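Local coordinates for dTDP-glucose 4,6-dehydratase (Klebsiella pneumoniae, PDB 5U4Q), which binds NAD and acts as an NAD-dependent epimerase of the extended short-chain dehydrogenase family, probably on a nucleotide-linked sugar, at the interface of chains A and B. Residues are numbered along the deposited sequence; one frame, centred on the assembly and turned at random. Chains: chain A/B, dTDP-glucose 4,6-dehydratase.

Contact 1: the interface of chains A and B. Residues chain A 163, 166-167, 170, 244, 246, 253-255; chain B 135, 147-152, 156.
In this two-fold interface of an extended short-chain dehydrogenase, helix 153-172 of chain A receives the loop B:Asp148 to B:Ser152, which leads into the partner's own helix 153-172 with its YxxxK motif. Two imidazoles meet at the centre. A:His166 has CG anti to its backbone N (chi1 -176°), and its ND1 gives a hydrogen bond of 2.8 Å to the carbonyl O of B:Pro150. That oxygen lies in the ring plane, although the donor stands above the carbonyl plane. Behind, A:His166 NE2 is hydrogen-bonded to the hydroxyl OG of A:Ser254 at 2.7 Å, so both ring nitrogens are engaged and the ring's rotation is fixed. B:His149 CA covers one face of this ring, 3.8 Å from its centroid, while its imidazole turns edge-to-face with planes 80° apart. B:His149 NE2 donates to A:Thr253 O at 2.9 Å, nearly along the C=O axis but bent at the hydrogen. A:Trp244 CH2 presses over the centre of the B:His149 ring, 3.3 Å above its plane. At its pyrrole edge the indole is held by a hydrogen bond from A:Trp244 NE1 to the hydroxyl OG1 of A:Thr253, somewhat out of the ring plane. B:Leu135 CD1 comes in plane at the edge of the A:His166 ring. One turn on, B:Val151 CG1 sits over the A:His170 ring, 3.6 Å from its centroid. A:Thr167 CG2 packs tightly on B:Pro150 CG, at 3.5 Å, and A:Leu163 CD2 crosses the proline at about a right angle.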
ATOM      1  N   LEU A 163       0.163  -4.383  -5.049  1.00 13.24           N
ATOM      2  CA  LEU A 163       1.562  -4.056  -5.373  1.00 12.99           C
ATOM      3  C   LEU A 163       2.509  -5.085  -4.806  1.00 13.81           C
ATOM      4  O   LEU A 163       3.457  -5.513  -5.474  1.00 14.13           O
ATOM      5  CB  LEU A 163       1.933  -2.670  -4.864  1.00 14.19           C
ATOM      6  CG  LEU A 163       1.274  -1.485  -5.577  1.00 14.63           C
ATOM      7  CD1 LEU A 163       1.323  -0.278  -4.667  1.00 17.54           C
ATOM      8  CD2 LEU A 163       1.925  -1.216  -6.931  1.00 15.88           C
ATOM      9  N   HIS A 166       2.289  -8.287  -6.701  1.00 13.10           N
ATOM     10  CA  HIS A 166       3.031  -8.191  -7.973  1.00 13.35           C
ATOM     11  C   HIS A 166       4.512  -8.491  -7.743  1.00 13.96           C
ATOM     12  O   HIS A 166       5.121  -9.285  -8.479  1.00 13.79           O
ATOM     13  CB  HIS A 166       2.921  -6.831  -8.616  1.00 13.53           C
ATOM     14  CG  HIS A 166       3.602  -6.793  -9.933  1.00 13.51           C
ATOM     15  ND1 HIS A 166       4.912  -6.379 -10.093  1.00 13.84           N
ATOM     16  CD2 HIS A 166       3.201  -7.268 -11.137  1.00 15.06           C
ATOM     17  CE1 HIS A 166       5.274  -6.585 -11.348  1.00 16.06           C
ATOM     18  NE2 HIS A 166       4.252  -7.104 -12.007  1.00 15.39           N
ATOM     19  N   THR A 167       5.098  -7.862  -6.717  0.70 14.09           N
ATOM     20  CA  THR A 167       6.521  -8.093  -6.429  0.70 14.68           C
ATOM     21  C   THR A 167       6.847  -9.554  -6.071  0.70 15.15           C
ATOM     22  O   THR A 167       7.867 -10.071  -6.483  0.70 15.82           O
ATOM     23  CB  THR A 167       7.092  -7.176  -5.298  0.70 16.28           C
ATOM     24  OG1 THR A 167       6.599  -7.594  -4.030  0.70 19.94           O
ATOM     25  CG2 THR A 167       6.770  -5.750  -5.509  0.70 16.05           C
ATOM     26  N   HIS A 170       6.550 -11.660  -9.251  1.00 14.65           N
ATOM     27  CA  HIS A 170       7.698 -11.379 -10.099  1.00 15.12           C
ATOM     28  C   HIS A 170       8.984 -12.056  -9.595  1.00 16.33           C
ATOM     29  O   HIS A 170       9.700 -12.744 -10.368  1.00 18.64           O
ATOM     30  CB  HIS A 170       7.935  -9.875 -10.221  1.00 15.82           C
ATOM     31  CG  HIS A 170       9.216  -9.547 -10.912  1.00 15.95           C
ATOM     32  ND1 HIS A 170       9.370  -9.637 -12.278  1.00 17.96           N
ATOM     33  CD2 HIS A 170      10.429  -9.195 -10.409  1.00 17.95           C
ATOM     34  CE1 HIS A 170      10.618  -9.314 -12.591  1.00 19.56           C
ATOM     35  NE2 HIS A 170      11.279  -9.055 -11.478  1.00 18.08           N
ATOM     36  N   TRP A 244       4.306  -9.756 -22.365  1.00 17.90           N
ATOM     37  CA  TRP A 244       3.677  -8.618 -21.762  1.00 18.52           C
ATOM     38  C   TRP A 244       4.635  -7.447 -21.560  1.00 18.31           C
ATOM     39  O   TRP A 244       5.810  -7.649 -21.244  1.00 21.11           O
ATOM     40  CB  TRP A 244       3.120  -9.052 -20.394  1.00 17.64           C
ATOM     41  CG  TRP A 244       2.283  -8.027 -19.690  1.00 18.33           C
ATOM     42  CD1 TRP A 244       0.928  -7.887 -19.757  1.00 17.45           C
ATOM     43  CD2 TRP A 244       2.746  -7.010 -18.808  1.00 17.46           C
ATOM     44  NE1 TRP A 244       0.516  -6.837 -18.973  1.00 17.83           N
ATOM     45  CE2 TRP A 244       1.612  -6.268 -18.382  1.00 16.45           C
ATOM     46  CE3 TRP A 244       4.013  -6.635 -18.342  1.00 17.36           C
ATOM     47  CZ2 TRP A 244       1.706  -5.186 -17.504  1.00 18.91           C
ATOM     48  CZ3 TRP A 244       4.097  -5.556 -17.456  1.00 17.88           C
ATOM     49  CH2 TRP A 244       2.965  -4.860 -17.044  1.00 18.73           C
ATOM     50  N   VAL A 246       4.446  -3.191 -19.879  1.00 19.68           N
ATOM     51  CA  VAL A 246       3.639  -2.167 -19.229  1.00 19.79           C
ATOM     52  C   VAL A 246       2.911  -1.327 -20.260  1.00 20.48           C
ATOM     53  O   VAL A 246       1.746  -1.026 -20.108  1.00 22.01           O
ATOM     54  CB  VAL A 246       4.512  -1.250 -18.336  1.00 20.71           C
ATOM     55  CG1 VAL A 246       3.727  -0.046 -17.845  1.00 21.77           C
ATOM     56  CG2 VAL A 246       5.086  -2.054 -17.175  1.00 21.82           C
ATOM     57  N   THR A 253      -2.437  -6.906 -14.935  1.00 20.53           N
ATOM     58  CA  THR A 253      -1.775  -7.984 -15.636  1.00 19.01           C
ATOM     59  C   THR A 253      -0.258  -7.756 -15.502  1.00 16.63           C
ATOM     60  O   THR A 253       0.153  -6.705 -15.008  1.00 17.11           O
ATOM     61  CB  THR A 253      -2.154  -7.941 -17.125  1.00 22.90           C
ATOM     62  OG1 THR A 253      -1.934  -6.616 -17.647  1.00 24.63           O
ATOM     63  CG2 THR A 253      -3.630  -8.307 -17.295  1.00 23.31           C
ATOM     64  N   SER A 254       0.557  -8.729 -15.932  1.00 16.63           N
ATOM     65  CA  SER A 254       2.028  -8.590 -15.872  1.00 15.39           C
ATOM     66  C   SER A 254       2.726  -9.688 -16.671  1.00 16.17           C
ATOM     67  O   SER A 254       2.098 -10.625 -17.136  1.00 16.48           O
ATOM     68  CB  SER A 254       2.511  -8.698 -14.402  1.00 16.08           C
ATOM     69  OG  SER A 254       3.947  -8.596 -14.281  1.00 15.68           O
ATOM     70  N   SER A 255       4.043  -9.571 -16.822  1.00 16.40           N
ATOM     71  CA  SER A 255       4.853 -10.672 -17.299  1.00 16.22           C
ATOM     72  C   SER A 255       4.978 -11.720 -16.195  1.00 15.39           C
ATOM     73  O   SER A 255       5.249 -12.889 -16.459  1.00 17.66           O
ATOM     74  CB  SER A 255       6.248 -10.199 -17.733  1.00 17.68           C
ATOM     75  OG  SER A 255       6.828  -9.363 -16.746  1.00 17.69           O
TER
ATOM     76  N   LEU B 135       8.771  -2.499 -13.812  1.00 18.00           N
ATOM     77  CA  LEU B 135       8.828  -3.127 -15.149  1.00 18.21           C
ATOM     78  C   LEU B 135       8.671  -2.150 -16.298  1.00 19.36           C
ATOM     79  O   LEU B 135       8.810  -2.561 -17.475  1.00 19.77           O
ATOM     80  CB  LEU B 135       7.778  -4.249 -15.280  1.00 18.23           C
ATOM     81  CG  LEU B 135       7.999  -5.496 -14.414  1.00 19.49           C
ATOM     82  CD1 LEU B 135       6.833  -6.459 -14.607  1.00 18.98           C
ATOM     83  CD2 LEU B 135       9.310  -6.200 -14.720  1.00 19.97           C
ATOM     84  N   VAL B 147       2.735   3.383 -12.363  1.00 19.31           N
ATOM     85  CA  VAL B 147       3.772   2.747 -11.541  1.00 19.62           C
ATOM     86  C   VAL B 147       3.118   1.623 -10.708  1.00 20.32           C
ATOM     87  O   VAL B 147       3.093   1.657  -9.489  1.00 19.65           O
ATOM     88  CB  VAL B 147       4.498   3.795 -10.651  1.00 22.41           C
ATOM     89  CG1 VAL B 147       5.452   4.611 -11.519  1.00 24.35           C
ATOM     90  CG2 VAL B 147       3.484   4.696  -9.978  1.00 21.62           C
ATOM     91  N   ASP B 148       2.598   0.638 -11.420  1.00 16.96           N
ATOM     92  CA  ASP B 148       1.856  -0.482 -10.857  1.00 18.68           C
ATOM     93  C   ASP B 148       2.603  -1.798 -10.809  1.00 17.01           C
ATOM     94  O   ASP B 148       2.060  -2.792 -10.318  1.00 17.23           O
ATOM     95  CB  ASP B 148       0.600  -0.703 -11.748  1.00 19.11           C
ATOM     96  CG  ASP B 148      -0.300   0.481 -11.774  1.00 23.50           C
ATOM     97  OD1 ASP B 148      -0.753   0.867 -10.675  1.00 26.65           O
ATOM     98  OD2 ASP B 148      -0.590   1.023 -12.895  1.00 27.17           O
ATOM     99  N   HIS B 149       3.843  -1.834 -11.295  1.00 15.62           N
ATOM    100  CA  HIS B 149       4.547  -3.104 -11.473  1.00 16.21           C
ATOM    101  C   HIS B 149       5.910  -3.118 -10.836  1.00 16.48           C
ATOM    102  O   HIS B 149       6.905  -3.302 -11.502  1.00 16.92           O
ATOM    103  CB  HIS B 149       4.640  -3.416 -12.968  1.00 17.29           C
ATOM    104  CG  HIS B 149       3.302  -3.547 -13.602  1.00 18.30           C
ATOM    105  ND1 HIS B 149       2.672  -2.486 -14.216  1.00 17.71           N
ATOM    106  CD2 HIS B 149       2.440  -4.591 -13.643  1.00 17.60           C
ATOM    107  CE1 HIS B 149       1.475  -2.883 -14.630  1.00 19.20           C
ATOM    108  NE2 HIS B 149       1.313  -4.154 -14.298  1.00 18.52           N
ATOM    109  N   PRO B 150       5.959  -2.902  -9.505  1.00 15.59           N
ATOM    110  CA  PRO B 150       7.241  -2.945  -8.821  1.00 15.29           C
ATOM    111  C   PRO B 150       7.875  -4.316  -8.857  1.00 14.77           C
ATOM    112  O   PRO B 150       7.173  -5.317  -8.885  1.00 14.98           O
ATOM    113  CB  PRO B 150       6.870  -2.555  -7.367  1.00 14.52           C
ATOM    114  CG  PRO B 150       5.469  -3.040  -7.234  1.00 16.02           C
ATOM    115  CD  PRO B 150       4.844  -2.713  -8.558  1.00 16.61           C
ATOM    116  N   VAL B 151       9.210  -4.370  -8.856  1.00 15.08           N
ATOM    117  CA  VAL B 151       9.941  -5.635  -8.843  1.00 16.52           C
ATOM    118  C   VAL B 151      10.743  -5.905  -7.577  1.00 16.26           C
ATOM    119  O   VAL B 151      11.536  -6.843  -7.540  1.00 16.30           O
ATOM    120  CB  VAL B 151      10.859  -5.789 -10.076  1.00 17.83           C
ATOM    121  CG1 VAL B 151      10.031  -5.805 -11.346  1.00 19.60           C
ATOM    122  CG2 VAL B 151      11.927  -4.684 -10.129  1.00 18.67           C
ATOM    123  N   SER B 152      10.573  -5.069  -6.554  1.00 16.17           N
ATOM    124  CA  SER B 152      11.146  -5.331  -5.238  1.00 16.35           C
ATOM    125  C   SER B 152      10.138  -4.893  -4.168  1.00 15.31           C
ATOM    126  O   SER B 152       9.332  -3.981  -4.396  1.00 14.88           O
ATOM    127  CB  SER B 152      12.475  -4.588  -5.033  1.00 18.06           C
ATOM    128  OG  SER B 152      12.245  -3.200  -4.884  1.00 16.74           O
ATOM    129  N   ALA B 156       7.632  -1.515  -3.771  1.00 14.11           N
ATOM    130  CA  ALA B 156       6.229  -1.598  -3.429  1.00 13.75           C
ATOM    131  C   ALA B 156       5.937  -0.731  -2.197  1.00 13.60           C
ATOM    132  O   ALA B 156       4.910  -0.055  -2.155  1.00 13.15           O
ATOM    133  CB  ALA B 156       5.824  -3.042  -3.178  1.00 14.58           C
TER
HETATM  134  O   HOH W   1       7.429  -2.868 -19.833  1.00 22.07           O

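Contact 2: the interface of chains A and B. Residues chain A 135-138, 146; chain B 244-247.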
ATOM      1  N   LEU A 135     -10.754   8.246  -6.735  1.00 22.79           N
ATOM      2  CA  LEU A 135     -11.318   9.450  -7.377  1.00 22.93           C
ATOM      3  C   LEU A 135     -11.757   9.223  -8.816  1.00 22.73           C
ATOM      4  O   LEU A 135     -12.288  10.152  -9.440  1.00 24.55           O
ATOM      5  CB  LEU A 135     -10.298  10.586  -7.331  1.00 23.09           C
ATOM      6  CG  LEU A 135      -9.968  11.207  -5.958  1.00 23.91           C
ATOM      7  CD1 LEU A 135      -8.805  12.176  -6.094  1.00 25.74           C
ATOM      8  CD2 LEU A 135     -11.187  11.889  -5.368  1.00 26.18           C
ATOM      9  N   ASN A 136     -11.529   8.026  -9.365  1.00 22.49           N
ATOM     10  CA  ASN A 136     -11.924   7.743 -10.751  1.00 22.09           C
ATOM     11  C   ASN A 136     -13.405   8.025 -10.992  1.00 24.18           C
ATOM     12  O   ASN A 136     -14.248   7.748 -10.135  1.00 23.77           O
ATOM     13  CB  ASN A 136     -11.705   6.274 -11.138  1.00 22.33           C
ATOM     14  CG  ASN A 136     -10.245   5.861 -11.165  1.00 22.68           C
ATOM     15  OD1 ASN A 136      -9.364   6.529 -10.601  1.00 25.04           O
ATOM     16  ND2 ASN A 136      -9.989   4.718 -11.785  1.00 21.03           N
ATOM     17  N   ARG A 137     -13.709   8.577 -12.169  0.50 27.36           N
ATOM     18  CA  ARG A 137     -15.088   8.889 -12.568  0.50 29.14           C
ATOM     19  C   ARG A 137     -15.559   8.191 -13.851  0.50 27.10           C
ATOM     20  O   ARG A 137     -16.758   8.049 -14.057  0.50 28.92           O
ATOM     21  CB  ARG A 137     -15.273  10.409 -12.686  0.50 32.13           C
ATOM     22  CG  ARG A 137     -15.746  11.047 -11.387  0.50 35.11           C
ATOM     23  CD  ARG A 137     -15.536  12.553 -11.345  0.50 39.58           C
ATOM     24  NE  ARG A 137     -14.171  12.880 -10.952  0.50 42.39           N
ATOM     25  CZ  ARG A 137     -13.737  14.104 -10.678  0.50 42.03           C
ATOM     26  NH1 ARG A 137     -12.478  14.281 -10.321  0.50 42.60           N
ATOM     27  NH2 ARG A 137     -14.556  15.145 -10.756  0.50 43.80           N
ATOM     28  N   LYS A 138     -14.629   7.743 -14.693  1.00 26.79           N
ATOM     29  CA  LYS A 138     -14.993   7.064 -15.948  1.00 27.12           C
ATOM     30  C   LYS A 138     -15.638   5.713 -15.648  1.00 27.82           C
ATOM     31  O   LYS A 138     -15.030   4.875 -14.967  1.00 28.20           O
ATOM     32  CB  LYS A 138     -13.763   6.860 -16.835  1.00 28.97           C
ATOM     33  CG  LYS A 138     -14.079   6.190 -18.172  1.00 29.40           C
ATOM     34  CD  LYS A 138     -13.135   5.036 -18.516  1.00 35.23           C
ATOM     35  CE  LYS A 138     -13.160   3.978 -17.418  1.00 32.20           C
ATOM     36  NZ  LYS A 138     -12.802   2.592 -17.804  1.00 31.19           N
ATOM     37  N   SER A 146      -6.477   3.417 -13.991  1.00 22.95           N
ATOM     38  CA  SER A 146      -5.487   3.756 -12.983  1.00 22.47           C
ATOM     39  C   SER A 146      -6.166   3.682 -11.632  1.00 22.67           C
ATOM     40  O   SER A 146      -7.370   3.917 -11.499  1.00 24.23           O
ATOM     41  CB  SER A 146      -4.897   5.147 -13.230  1.00 26.43           C
ATOM     42  OG  SER A 146      -5.872   6.147 -13.086  1.00 28.71           O
TER
ATOM     43  N   TRP B 244      -9.418  19.239 -10.951  1.00 31.27           N
ATOM     44  CA  TRP B 244      -8.632  18.071 -11.352  1.00 28.60           C
ATOM     45  C   TRP B 244      -9.483  16.801 -11.398  1.00 25.02           C
ATOM     46  O   TRP B 244     -10.344  16.590 -10.553  1.00 26.46           O
ATOM     47  CB  TRP B 244      -7.461  17.871 -10.381  1.00 25.94           C
ATOM     48  CG  TRP B 244      -6.504  16.771 -10.728  1.00 24.37           C
ATOM     49  CD1 TRP B 244      -5.320  16.900 -11.363  1.00 24.15           C
ATOM     50  CD2 TRP B 244      -6.644  15.373 -10.419  1.00 22.92           C
ATOM     51  NE1 TRP B 244      -4.703  15.685 -11.486  1.00 24.39           N
ATOM     52  CE2 TRP B 244      -5.504  14.725 -10.925  1.00 23.16           C
ATOM     53  CE3 TRP B 244      -7.626  14.614  -9.772  1.00 24.86           C
ATOM     54  CZ2 TRP B 244      -5.309  13.356 -10.802  1.00 23.64           C
ATOM     55  CZ3 TRP B 244      -7.429  13.252  -9.647  1.00 24.00           C
ATOM     56  CH2 TRP B 244      -6.286  12.638 -10.163  1.00 21.89           C
ATOM     57  N   THR B 245      -9.242  15.981 -12.417  1.00 25.93           N
ATOM     58  CA  THR B 245      -9.909  14.686 -12.546  1.00 25.53           C
ATOM     59  C   THR B 245      -8.849  13.666 -12.892  1.00 24.42           C
ATOM     60  O   THR B 245      -7.811  13.990 -13.458  1.00 23.09           O
ATOM     61  CB  THR B 245     -10.986  14.663 -13.669  1.00 26.18           C
ATOM     62  OG1 THR B 245     -10.354  14.782 -14.947  1.00 27.12           O
ATOM     63  CG2 THR B 245     -12.003  15.769 -13.493  1.00 28.10           C
ATOM     64  N   VAL B 246      -9.112  12.410 -12.547  1.00 23.21           N
ATOM     65  CA  VAL B 246      -8.212  11.330 -12.891  1.00 23.88           C
ATOM     66  C   VAL B 246      -8.059  11.210 -14.407  1.00 25.17           C
ATOM     67  O   VAL B 246      -6.967  10.998 -14.925  1.00 27.06           O
ATOM     68  CB  VAL B 246      -8.762   9.983 -12.334  1.00 22.59           C
ATOM     69  CG1 VAL B 246      -7.996   8.798 -12.907  1.00 22.64           C
ATOM     70  CG2 VAL B 246      -8.726   9.978 -10.806  1.00 23.40           C
ATOM     71  N   GLU B 247      -9.173  11.397 -15.102  1.00 28.05           N
ATOM     72  CA  GLU B 247      -9.223  11.195 -16.543  1.00 30.99           C
ATOM     73  C   GLU B 247      -8.395  12.194 -17.371  1.00 33.63           C
ATOM     74  O   GLU B 247      -7.916  11.842 -18.450  1.00 36.05           O
ATOM     75  CB  GLU B 247     -10.683  11.156 -16.993  1.00 28.86           C
ATOM     76  CG  GLU B 247     -11.464   9.953 -16.438  1.00 29.56           C
ATOM     77  CD  GLU B 247     -11.786  10.024 -14.937  1.00 30.53           C
ATOM     78  OE1 GLU B 247     -11.953  11.142 -14.384  1.00 26.54           O
ATOM     79  OE2 GLU B 247     -11.907   8.931 -14.297  1.00 26.58           O
TER
HETATM   80  O   HOH W   2     -11.805  11.751 -11.616  1.00 25.69           O
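B:Val246 forms the apolar centre of this loop-to-loop patch, part of the two-fold interface of an epimerase/dehydratase-family enzyme. Its two methyls straddle the side-chain oxygen of A:Asn136: CG1, anti to the backbone N (chi1 169°), also reaches the hydroxyl OG of A:Ser146 at 3.4 Å, and CG2 turns toward the A:Leu135 backbone and CB. The carboxamide of A:Asn136 is held by a nearly straight hydrogen bond from ND2 to A:Ser146 O of 2.8 Å, in the amide plane, which leaves OD1 facing the valine. Farther out, the guanidinium of A:Arg137, its chain bent at chi3 (-83°), crosses B:Thr245 at about a right angle, with the methyl CG2 beneath one face toward the rim. A:Arg137 NH1 gives a long hydrogen bond of 3.2 Å to B:Trp244 O, on a lone pair. At the polar rim B:Glu247, bent at chi2 (72°), brings OE2 to two successive backbone amides, A:Arg137 N at 2.8 Å and A:Lys138 N at 3.0 Å. Both amides approach from above the carboxylate plane, the second steeply. The pair of N-H donors would favour a charged carboxylate. A:Arg137 NE lies 4.4 Å from B:Glu247 OE1, without direct contact, and a water joins them. This water also binds A:Leu135 O and B:Val246 N, tying both backbones together. A:Lys138 contributes its CB, which lies against B:Glu247 CG.

The C-alpha centres of contact 1 and contact 2 lie about 22 Å apart along one two-fold interface. Leu135, Trp244 and Val246 occur in both with the chains exchanged, so the loop after the 3-10 helix 130-133 and the segment before strand 258-263 serve twice. In each copy, therefore, contact 1 continues directly into a twin of contact 2, and the two-fold places one such continuous patch at each end of the interface. Because helix 153-172 of contact 1 is also the catalytic helix, pairing may help to steady it; the family commonly forms such dimers, although the structure alone does not prove one in solution.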